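Local coordinates for CdiI immunity protein (Cupriavidus taiwanensis, PDB 5T87) that binds the CdiA toxin of a contact-dependent growth inhibition system and, as its cognate immunity protein, probably neutralises it, at residues R63-T68 and A97-A102; A36-W42 and H72-I77; A85-L90 and A105-R110. The contacts are given in a common frame with arbitrary orientation. Residue numbers count along the deposited sequence, not the author numbering.

Interaction 1 (R63-T68 and A97-A102); sequences RSLAVT and AVASAA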
loop_
_atom_site.group_PDB
_atom_site.type_symbol
_atom_site.label_atom_id
_atom_site.label_comp_id
_atom_site.label_asym_id
_atom_site.label_seq_id
_atom_site.Cartn_x
_atom_site.Cartn_y
_atom_site.Cartn_z
ATOM N N ARG A 63 -6.768 -6.889 7.584
ATOM C CA ARG A 63 -7.766 -5.860 7.308
ATOM C C ARG A 63 -7.082 -4.562 6.930
ATOM O O ARG A 63 -7.456 -3.906 5.962
ATOM C CB ARG A 63 -8.669 -5.672 8.522
ATOM C CG ARG A 63 -9.476 -6.923 8.820
ATOM C CD ARG A 63 -10.249 -6.853 10.113
ATOM N NE ARG A 63 -11.318 -5.870 10.035
ATOM C CZ ARG A 63 -11.499 -4.839 10.863
ATOM N NH1 ARG A 63 -10.688 -4.615 11.901
ATOM N NH2 ARG A 63 -12.521 -4.026 10.657
ATOM N N SER A 64 -6.050 -4.226 7.683
ATOM C CA SER A 64 -5.258 -3.035 7.438
ATOM C C SER A 64 -4.531 -3.100 6.090
ATOM O O SER A 64 -4.502 -2.110 5.340
ATOM C CB SER A 64 -4.264 -2.839 8.590
ATOM O OG SER A 64 -3.753 -1.518 8.596
ATOM N N LEU A 65 -3.968 -4.264 5.777
ATOM C CA LEU A 65 -3.284 -4.457 4.501
ATOM C C LEU A 65 -4.241 -4.256 3.302
ATOM O O LEU A 65 -3.896 -3.611 2.292
ATOM C CB LEU A 65 -2.635 -5.845 4.443
ATOM C CG LEU A 65 -1.993 -6.205 3.096
ATOM C CD1 LEU A 65 -0.918 -5.204 2.741
ATOM C CD2 LEU A 65 -1.443 -7.616 3.082
ATOM N N ALA A 66 -5.440 -4.817 3.430
ATOM C CA ALA A 66 -6.472 -4.687 2.390
ATOM C C ALA A 66 -6.808 -3.225 2.095
ATOM O O ALA A 66 -6.966 -2.842 0.928
ATOM C CB ALA A 66 -7.723 -5.454 2.791
ATOM N N VAL A 67 -6.885 -2.408 3.145
ATOM C CA VAL A 67 -7.080 -0.969 2.967
ATOM C C VAL A 67 -5.910 -0.351 2.213
ATOM O O VAL A 67 -6.100 0.351 1.258
ATOM C CB VAL A 67 -7.251 -0.262 4.315
ATOM C CG1 VAL A 67 -7.193 1.258 4.164
ATOM C CG2 VAL A 67 -8.565 -0.676 4.953
ATOM N N THR A 68 -4.693 -0.635 2.657
ATOM C CA THR A 68 -3.489 -0.186 1.965
ATOM C C THR A 68 -3.527 -0.605 0.493
ATOM O O THR A 68 -3.207 0.190 -0.388
ATOM C CB THR A 68 -2.222 -0.696 2.705
ATOM O OG1 THR A 68 -2.024 0.104 3.874
ATOM C CG2 THR A 68 -0.961 -0.622 1.846
ATOM N N ALA A 97 -8.110 -0.373 14.212
ATOM C CA ALA A 97 -7.513 -1.494 13.485
ATOM C C ALA A 97 -7.047 -1.104 12.074
ATOM O O ALA A 97 -5.995 -1.563 11.606
ATOM C CB ALA A 97 -8.519 -2.631 13.398
ATOM N N VAL A 98 -7.836 -0.261 11.402
ATOM C CA VAL A 98 -7.528 0.148 10.024
ATOM C C VAL A 98 -7.284 1.637 9.795
ATOM O O VAL A 98 -6.804 2.006 8.721
ATOM C CB VAL A 98 -8.590 -0.385 9.053
ATOM C CG1 VAL A 98 -8.547 -1.908 9.038
ATOM C CG2 VAL A 98 -9.993 0.104 9.419
ATOM N N ALA A 99 -7.561 2.469 10.799
ATOM C CA ALA A 99 -7.475 3.930 10.654
ATOM C C ALA A 99 -6.193 4.398 9.981
ATOM O O ALA A 99 -6.226 5.163 9.027
ATOM C CB ALA A 99 -7.627 4.615 12.005
ATOM N N SER A 100 -5.071 3.918 10.472
ATOM C CA SER A 100 -3.777 4.383 10.000
ATOM C C SER A 100 -3.561 4.135 8.481
ATOM O O SER A 100 -3.122 5.031 7.741
ATOM C CB SER A 100 -2.680 3.745 10.858
ATOM O OG SER A 100 -1.449 3.748 10.180
ATOM N N ALA A 101 -3.872 2.925 8.031
ATOM C CA ALA A 101 -3.805 2.576 6.613
ATOM C C ALA A 101 -4.863 3.327 5.785
ATOM O O ALA A 101 -4.627 3.633 4.611
ATOM C CB ALA A 101 -3.988 1.077 6.428
ATOM N N ALA A 102 -6.032 3.581 6.383
ATOM C CA ALA A 102 -7.080 4.397 5.740
ATOM C C ALA A 102 -6.554 5.781 5.398
ATOM O O ALA A 102 -6.701 6.231 4.271
ATOM C CB ALA A 102 -8.321 4.507 6.622
HETATM O O HOH W 1 -4.070 0.785 10.102
#

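Interaction 2 (A36-W42 and H72-I77); sequences AYYEDDW and HLARRI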
loop_
_atom_site.group_PDB
_atom_site.type_symbol
_atom_site.label_atom_id
_atom_site.label_comp_id
_atom_site.label_asym_id
_atom_site.label_seq_id
_atom_site.Cartn_x
_atom_site.Cartn_y
_atom_site.Cartn_z
ATOM N N ALA A 36 -3.762 -5.728 -5.716
ATOM C CA ALA A 36 -3.331 -4.337 -5.653
ATOM C C ALA A 36 -2.411 -3.970 -6.808
ATOM O O ALA A 36 -2.598 -2.917 -7.402
ATOM C CB ALA A 36 -2.658 -4.036 -4.335
ATOM N N TYR A 37 -1.469 -4.856 -7.147
ATOM C CA TYR A 37 -0.403 -4.553 -8.114
ATOM C C TYR A 37 -0.724 -4.919 -9.554
ATOM O O TYR A 37 -0.201 -4.279 -10.464
ATOM C CB TYR A 37 0.940 -5.246 -7.718
ATOM C CG TYR A 37 1.819 -4.481 -6.744
ATOM C CD1 TYR A 37 1.256 -3.782 -5.682
ATOM C CD2 TYR A 37 3.225 -4.495 -6.858
ATOM C CE1 TYR A 37 2.046 -3.092 -4.778
ATOM C CE2 TYR A 37 4.032 -3.815 -5.937
ATOM C CZ TYR A 37 3.426 -3.106 -4.898
ATOM O OH TYR A 37 4.119 -2.377 -3.957
ATOM N N TYR A 38 -1.542 -5.948 -9.766
ATOM C CA TYR A 38 -1.733 -6.526 -11.114
ATOM C C TYR A 38 -3.154 -6.556 -11.713
ATOM O O TYR A 38 -3.252 -6.672 -12.924
ATOM C CB TYR A 38 -1.123 -7.936 -11.164
ATOM C CG TYR A 38 0.269 -7.974 -10.572
ATOM C CD1 TYR A 38 1.299 -7.209 -11.127
ATOM C CD2 TYR A 38 0.557 -8.737 -9.441
ATOM C CE1 TYR A 38 2.573 -7.211 -10.582
ATOM C CE2 TYR A 38 1.828 -8.746 -8.886
ATOM C CZ TYR A 38 2.838 -7.980 -9.457
ATOM O OH TYR A 38 4.121 -7.983 -8.915
ATOM N N GLU A 39 -4.230 -6.462 -10.926
ATOM C CA GLU A 39 -5.600 -6.487 -11.513
ATOM C C GLU A 39 -6.037 -5.088 -11.943
ATOM O O GLU A 39 -5.751 -4.098 -11.262
ATOM C CB GLU A 39 -6.646 -7.114 -10.578
ATOM C CG GLU A 39 -6.357 -8.573 -10.168
ATOM C CD GLU A 39 -6.393 -9.582 -11.329
ATOM O OE1 GLU A 39 -7.187 -9.360 -12.283
ATOM O OE2 GLU A 39 -5.636 -10.600 -11.279
ATOM N N ASP A 40 -6.709 -5.015 -13.089
ATOM C CA ASP A 40 -7.100 -3.732 -13.688
ATOM C C ASP A 40 -8.572 -3.399 -13.580
ATOM O O ASP A 40 -8.958 -2.293 -13.899
ATOM C CB ASP A 40 -6.691 -3.704 -15.171
ATOM C CG ASP A 40 -5.191 -3.521 -15.360
ATOM O OD1 ASP A 40 -4.526 -3.095 -14.389
ATOM O OD2 ASP A 40 -4.675 -3.793 -16.473
ATOM N N ASP A 41 -9.380 -4.354 -13.145
ATOM C CA ASP A 41 -10.830 -4.214 -13.072
ATOM C C ASP A 41 -11.176 -3.686 -11.670
ATOM O O ASP A 41 -11.380 -4.468 -10.731
ATOM C CB ASP A 41 -11.462 -5.587 -13.348
ATOM C CG ASP A 41 -12.976 -5.575 -13.323
ATOM O OD1 ASP A 41 -13.635 -4.702 -12.706
ATOM O OD2 ASP A 41 -13.538 -6.506 -13.931
ATOM N N TRP A 42 -11.221 -2.358 -11.547
ATOM C CA TRP A 42 -11.586 -1.668 -10.314
ATOM C C TRP A 42 -12.732 -2.335 -9.551
ATOM O O TRP A 42 -12.588 -2.660 -8.384
ATOM C CB TRP A 42 -11.944 -0.185 -10.559
ATOM C CG TRP A 42 -12.505 0.432 -9.323
ATOM C CD1 TRP A 42 -13.834 0.630 -9.036
ATOM C CD2 TRP A 42 -11.783 0.846 -8.150
ATOM N NE1 TRP A 42 -13.974 1.166 -7.780
ATOM C CE2 TRP A 42 -12.739 1.313 -7.214
ATOM C CE3 TRP A 42 -10.422 0.904 -7.811
ATOM C CZ2 TRP A 42 -12.383 1.810 -5.963
ATOM C CZ3 TRP A 42 -10.067 1.412 -6.563
ATOM C CH2 TRP A 42 -11.046 1.861 -5.658
ATOM N N HIS A 72 -3.415 1.273 -3.226
ATOM C CA HIS A 72 -2.622 0.925 -4.398
ATOM C C HIS A 72 -3.456 0.917 -5.650
ATOM O O HIS A 72 -3.018 1.446 -6.678
ATOM C CB HIS A 72 -1.937 -0.432 -4.235
ATOM C CG HIS A 72 -0.928 -0.457 -3.144
ATOM N ND1 HIS A 72 -0.066 0.591 -2.907
ATOM C CD2 HIS A 72 -0.642 -1.397 -2.216
ATOM C CE1 HIS A 72 0.713 0.298 -1.883
ATOM N NE2 HIS A 72 0.379 -0.900 -1.441
ATOM N N LEU A 73 -4.644 0.320 -5.583
ATOM C CA LEU A 73 -5.560 0.359 -6.728
ATOM C C LEU A 73 -5.824 1.777 -7.178
ATOM O O LEU A 73 -5.725 2.076 -8.359
ATOM C CB LEU A 73 -6.889 -0.272 -6.396
ATOM C CG LEU A 73 -6.975 -1.781 -6.382
ATOM C CD1 LEU A 73 -8.440 -2.174 -6.226
ATOM C CD2 LEU A 73 -6.404 -2.361 -7.664
ATOM N N ALA A 74 -6.145 2.641 -6.221
ATOM C CA ALA A 74 -6.440 4.047 -6.489
ATOM C C ALA A 74 -5.292 4.755 -7.208
ATOM O O ALA A 74 -5.514 5.521 -8.148
ATOM C CB ALA A 74 -6.751 4.773 -5.191
ATOM N N ARG A 75 -4.079 4.500 -6.737
ATOM C CA ARG A 75 -2.870 4.984 -7.382
ATOM C C ARG A 75 -2.769 4.557 -8.858
ATOM O O ARG A 75 -2.359 5.351 -9.706
ATOM C CB ARG A 75 -1.632 4.513 -6.587
ATOM C CG ARG A 75 -0.305 4.675 -7.310
ATOM C CD ARG A 75 0.880 4.526 -6.371
ATOM N NE ARG A 75 1.029 3.195 -5.758
ATOM C CZ ARG A 75 1.431 2.084 -6.385
ATOM N NH1 ARG A 75 1.701 2.088 -7.690
ATOM N NH2 ARG A 75 1.545 0.949 -5.703
ATOM N N ARG A 76 -3.152 3.316 -9.149
ATOM C CA ARG A 76 -2.860 2.702 -10.440
ATOM C C ARG A 76 -3.932 2.846 -11.491
ATOM O O ARG A 76 -3.601 2.939 -12.666
ATOM C CB ARG A 76 -2.562 1.211 -10.272
ATOM C CG ARG A 76 -1.206 0.906 -9.640
ATOM C CD ARG A 76 -0.760 -0.518 -9.948
ATOM N NE ARG A 76 -1.836 -1.476 -9.703
ATOM C CZ ARG A 76 -2.552 -2.128 -10.620
ATOM N NH1 ARG A 76 -2.318 -1.988 -11.923
ATOM N NH2 ARG A 76 -3.509 -2.957 -10.212
ATOM N N ILE A 77 -5.202 2.873 -11.082
ATOM C CA ILE A 77 -6.345 2.675 -12.007
ATOM C C ILE A 77 -7.133 3.961 -12.353
ATOM O O ILE A 77 -7.813 4.521 -11.491
ATOM C CB ILE A 77 -7.272 1.565 -11.442
ATOM C CG1 ILE A 77 -6.493 0.237 -11.437
ATOM C CG2 ILE A 77 -8.571 1.455 -12.242
ATOM C CD1 ILE A 77 -7.303 -0.981 -11.073
#

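Interaction 3 (A85-L90 and A105-R110); sequences AEEFLL and ALDDLR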
loop_
_atom_site.group_PDB
_atom_site.type_symbol
_atom_site.label_atom_id
_atom_site.label_comp_id
_atom_site.label_asym_id
_atom_site.label_seq_id
_atom_site.Cartn_x
_atom_site.Cartn_y
_atom_site.Cartn_z
ATOM N N ALA A 85 -14.622 4.971 -3.590
ATOM C CA ALA A 85 -13.341 4.788 -2.922
ATOM C C ALA A 85 -13.219 5.717 -1.712
ATOM O O ALA A 85 -12.751 5.293 -0.637
ATOM C CB ALA A 85 -12.192 5.013 -3.893
ATOM N N GLU A 86 -13.666 6.963 -1.879
ATOM C CA GLU A 86 -13.542 7.952 -0.819
ATOM C C GLU A 86 -14.491 7.691 0.358
ATOM O O GLU A 86 -14.074 7.786 1.518
ATOM C CB GLU A 86 -13.736 9.359 -1.364
ATOM C CG GLU A 86 -13.309 10.427 -0.372
ATOM C CD GLU A 86 -13.431 11.819 -0.932
ATOM O OE1 GLU A 86 -14.553 12.213 -1.328
ATOM O OE2 GLU A 86 -12.399 12.522 -0.973
ATOM N N GLU A 87 -15.752 7.375 0.062
ATOM C CA GLU A 87 -16.742 7.061 1.109
ATOM C C GLU A 87 -16.282 5.858 1.925
ATOM O O GLU A 87 -16.431 5.840 3.163
ATOM C CB GLU A 87 -18.156 6.822 0.528
ATOM C CG GLU A 87 -18.948 8.119 0.358
ATOM C CD GLU A 87 -20.085 8.063 -0.670
ATOM O OE1 GLU A 87 -20.836 7.061 -0.721
ATOM O OE2 GLU A 87 -20.241 9.053 -1.419
ATOM N N PHE A 88 -15.721 4.871 1.221
ATOM C CA PHE A 88 -15.115 3.695 1.852
ATOM C C PHE A 88 -13.989 4.051 2.834
ATOM O O PHE A 88 -14.029 3.675 4.006
ATOM C CB PHE A 88 -14.587 2.745 0.788
ATOM C CG PHE A 88 -13.754 1.648 1.341
ATOM C CD1 PHE A 88 -14.338 0.626 2.082
ATOM C CD2 PHE A 88 -12.372 1.642 1.156
ATOM C CE1 PHE A 88 -13.571 -0.396 2.610
ATOM C CE2 PHE A 88 -11.601 0.619 1.674
ATOM C CZ PHE A 88 -12.202 -0.402 2.398
ATOM N N LEU A 89 -13.008 4.803 2.361
ATOM C CA LEU A 89 -11.866 5.135 3.202
ATOM C C LEU A 89 -12.251 6.043 4.369
ATOM O O LEU A 89 -11.722 5.884 5.481
ATOM C CB LEU A 89 -10.757 5.770 2.370
ATOM C CG LEU A 89 -10.148 4.868 1.290
ATOM C CD1 LEU A 89 -9.221 5.669 0.387
ATOM C CD2 LEU A 89 -9.415 3.689 1.904
ATOM N N LEU A 90 -13.165 6.981 4.119
ATOM C CA LEU A 90 -13.653 7.867 5.168
ATOM C C LEU A 90 -14.498 7.147 6.211
ATOM O O LEU A 90 -14.511 7.555 7.373
ATOM C CB LEU A 90 -14.479 9.001 4.576
ATOM C CG LEU A 90 -13.734 10.096 3.813
ATOM C CD1 LEU A 90 -14.786 11.052 3.254
ATOM C CD2 LEU A 90 -12.716 10.838 4.676
ATOM N N ALA A 105 -4.089 5.448 2.555
ATOM C CA ALA A 105 -4.793 5.096 1.326
ATOM C C ALA A 105 -5.461 6.352 0.738
ATOM O O ALA A 105 -5.477 6.564 -0.477
ATOM C CB ALA A 105 -5.814 4.010 1.601
ATOM N N LEU A 106 -5.983 7.182 1.634
ATOM C CA LEU A 106 -6.575 8.468 1.295
ATOM C C LEU A 106 -5.542 9.443 0.694
ATOM O O LEU A 106 -5.831 10.134 -0.288
ATOM C CB LEU A 106 -7.202 9.066 2.553
ATOM C CG LEU A 106 -8.424 9.953 2.420
ATOM C CD1 LEU A 106 -9.550 9.222 1.688
ATOM C CD2 LEU A 106 -8.856 10.374 3.826
ATOM N N ASP A 107 -4.343 9.483 1.290
ATOM C CA ASP A 107 -3.189 10.166 0.687
ATOM C C ASP A 107 -3.005 9.703 -0.758
ATOM O O ASP A 107 -2.821 10.525 -1.642
ATOM C CB ASP A 107 -1.888 9.901 1.479
ATOM C CG ASP A 107 -1.773 10.742 2.760
ATOM O OD1 ASP A 107 -2.725 11.486 3.085
ATOM O OD2 ASP A 107 -0.716 10.658 3.445
ATOM N N ASP A 108 -3.073 8.388 -0.983
ATOM C CA ASP A 108 -2.910 7.813 -2.320
ATOM C C ASP A 108 -4.022 8.267 -3.264
ATOM O O ASP A 108 -3.755 8.634 -4.411
ATOM C CB ASP A 108 -2.814 6.268 -2.263
ATOM C CG ASP A 108 -1.552 5.770 -1.530
ATOM O OD1 ASP A 108 -0.745 6.614 -1.065
ATOM O OD2 ASP A 108 -1.360 4.533 -1.428
ATOM N N LEU A 109 -5.256 8.278 -2.764
ATOM C CA LEU A 109 -6.409 8.720 -3.551
ATOM C C LEU A 109 -6.289 10.186 -3.961
ATOM O O LEU A 109 -6.384 10.514 -5.147
ATOM C CB LEU A 109 -7.710 8.519 -2.770
ATOM C CG LEU A 109 -9.015 8.668 -3.559
ATOM C CD1 LEU A 109 -9.087 7.654 -4.692
ATOM C CD2 LEU A 109 -10.231 8.535 -2.646
ATOM N N ARG A 110 -6.038 11.043 -2.976
ATOM C CA ARG A 110 -5.983 12.490 -3.188
ATOM C C ARG A 110 -4.863 12.917 -4.160
ATOM O O ARG A 110 -5.029 13.868 -4.928
ATOM C CB ARG A 110 -5.824 13.223 -1.846
ATOM C CG ARG A 110 -6.937 12.968 -0.818
ATOM C CD ARG A 110 -8.151 13.863 -1.020
ATOM N NE ARG A 110 -9.373 13.406 -0.329
ATOM C CZ ARG A 110 -9.627 13.520 0.984
ATOM N NH1 ARG A 110 -10.797 13.084 1.469
ATOM N NH2 ARG A 110 -8.724 14.047 1.822
#

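Interaction 1 (R63-T68 and A97-A102)
Helical segments 63-68 and 97-102 run nearly parallel, their N-to-C directions 21° apart and their axes 8.3 Å apart at closest approach, as alternate helices of an array resembling an alpha-solenoid. The backbones come nearest at Ser64 and Val98, whose CA atoms are 4.7 Å apart, a closeness that serine's small side chain permits. Ala101 turns just a methyl toward the other helix, so Val67 can lay CG1 3.9 Å from Ala101 CB and 4.2 Å from Ala102 CB. Branched Val67 also reaches the other way, with CG2 4.1 Å from Val98 CB. Val98 packs its CG1 3.8 Å from Arg63 CB and lies over one face of the Arg63 guanidinium. Along the more open edge stand Ser64 and Thr68, whose hydroxyl oxygens each touch the methyl of Ala101. Ser100 OG is hydrogen-bonded to Thr20 O of the CdiA toxin chain. A water joining the helices lies 2.8 Å from Ser64 OG, accepts from Ala101 N at 3.0 Å, and donates weakly to Ala97 O at 3.4 Å.

Interaction 2 (A36-W42 and H72-I77)
His72 opens the second segment with its CB 3.7 Å from Ala36 CB, a closeness that the small alanine permits. Its imidazole receives the edge of the Tyr37 ring on one face, a T-shaped pair with centroids 5.6 Å apart and planes at 90°. Both rings also serve the toxin interface: His72 NE2 is hydrogen-bonded to His46 of the CdiA chain, and Tyr37 OH weakly to Gly47 of that chain. Leu73 points inward, its CB 3.6 Å from Trp42 CZ3 and its CD2 3.9 Å from Ala36 O, while Ala74 meets the edge of the indole through its backbone N. Helices 25-38 and 60-76 thus end side by side, running in roughly the same direction with helix 42-53 between them in sequence, an arrangement resembling alpha-solenoid folds. Arg75 brings NH2 to 4.2 Å from Tyr37 CE1. Arg76 then donates to carbonyls at the C-terminal end of helix 25-38, where a long, cationic side chain with several N-H groups is well suited. Its NE and NH2 donate to Ala36 O at 2.8 and 3.0 Å, and NH2 also reaches Glu39 O at 2.7 Å. A salt bridge, its hydrogen bond weak, joins Arg76 NH1 to Asp40 OD1 at 3.5 Å. Ile77, just beyond its helix, fills the hollow under the connecting turn: CD1 lies 3.5 Å from both Glu39 O and Asp40 O, and CG2 is 4.1 Å from Trp42 CB.

Interaction 3 (A85-L90 and A105-R110)
Leucines of different rotamers fill the gap between helical segments 85-90 and 105-110, which run antiparallel at 157° with axes 10.3 Å apart at closest approach, wider than small residues alone would bridge. Leu89 is extended in the mt rotamer and places CD2 3.6 Å from Ala105 CB, while its CB lies 3.7 Å from Leu106 CD1. Leu109, in the tp rotamer, directs CD1 to 4.2 Å from Ala85 CB and CD2 to 4.3 Å from Leu89 CD1. Leu106 has chi1 at -149°, between wells, yet its CD2 comes within 4.0 Å of Leu90 CD2. At the solvent edge, Glu86 begins tt, carrying its carboxylate out across the gap; Arg110 bends back through two m angles before chi3 turns t. Glu86 OE2 thereby accepts from both Arg110 NH1 at 3.0 Å and Arg110 NE at 3.2 Å in a salt bridge. On the inner side, helix 60-76 packs against this pair, with Val67 touching Leu89 and Ala105 and Ala74 touching Leu109, and Trp42 of helix 42-53 meets Ala85.

Helix 60-76 is shared by interactions 1 and 2, whose centres lie about 16 Å apart on opposite sides of the chain's centre, and helix 96-114 by interactions 1 and 3, centres about 11 Å apart. The centres of interactions 2 and 3 are about 14 Å apart. In sequence, interaction 1 alternates with each of the others, whereas interaction 2 closes before interaction 3 opens. Interaction 3 packs directly on both others: Val67 CG1 is 4.0 Å from Leu89 CD2, and Ala74 CB is 3.7 Å from Leu109 CD1. Helices 42-53 and 82-91 thus back the roughly parallel helices 25-38, 60-76 and 96-114, which present Tyr37, His72, Ser100 and Asp108 to the CdiA toxin.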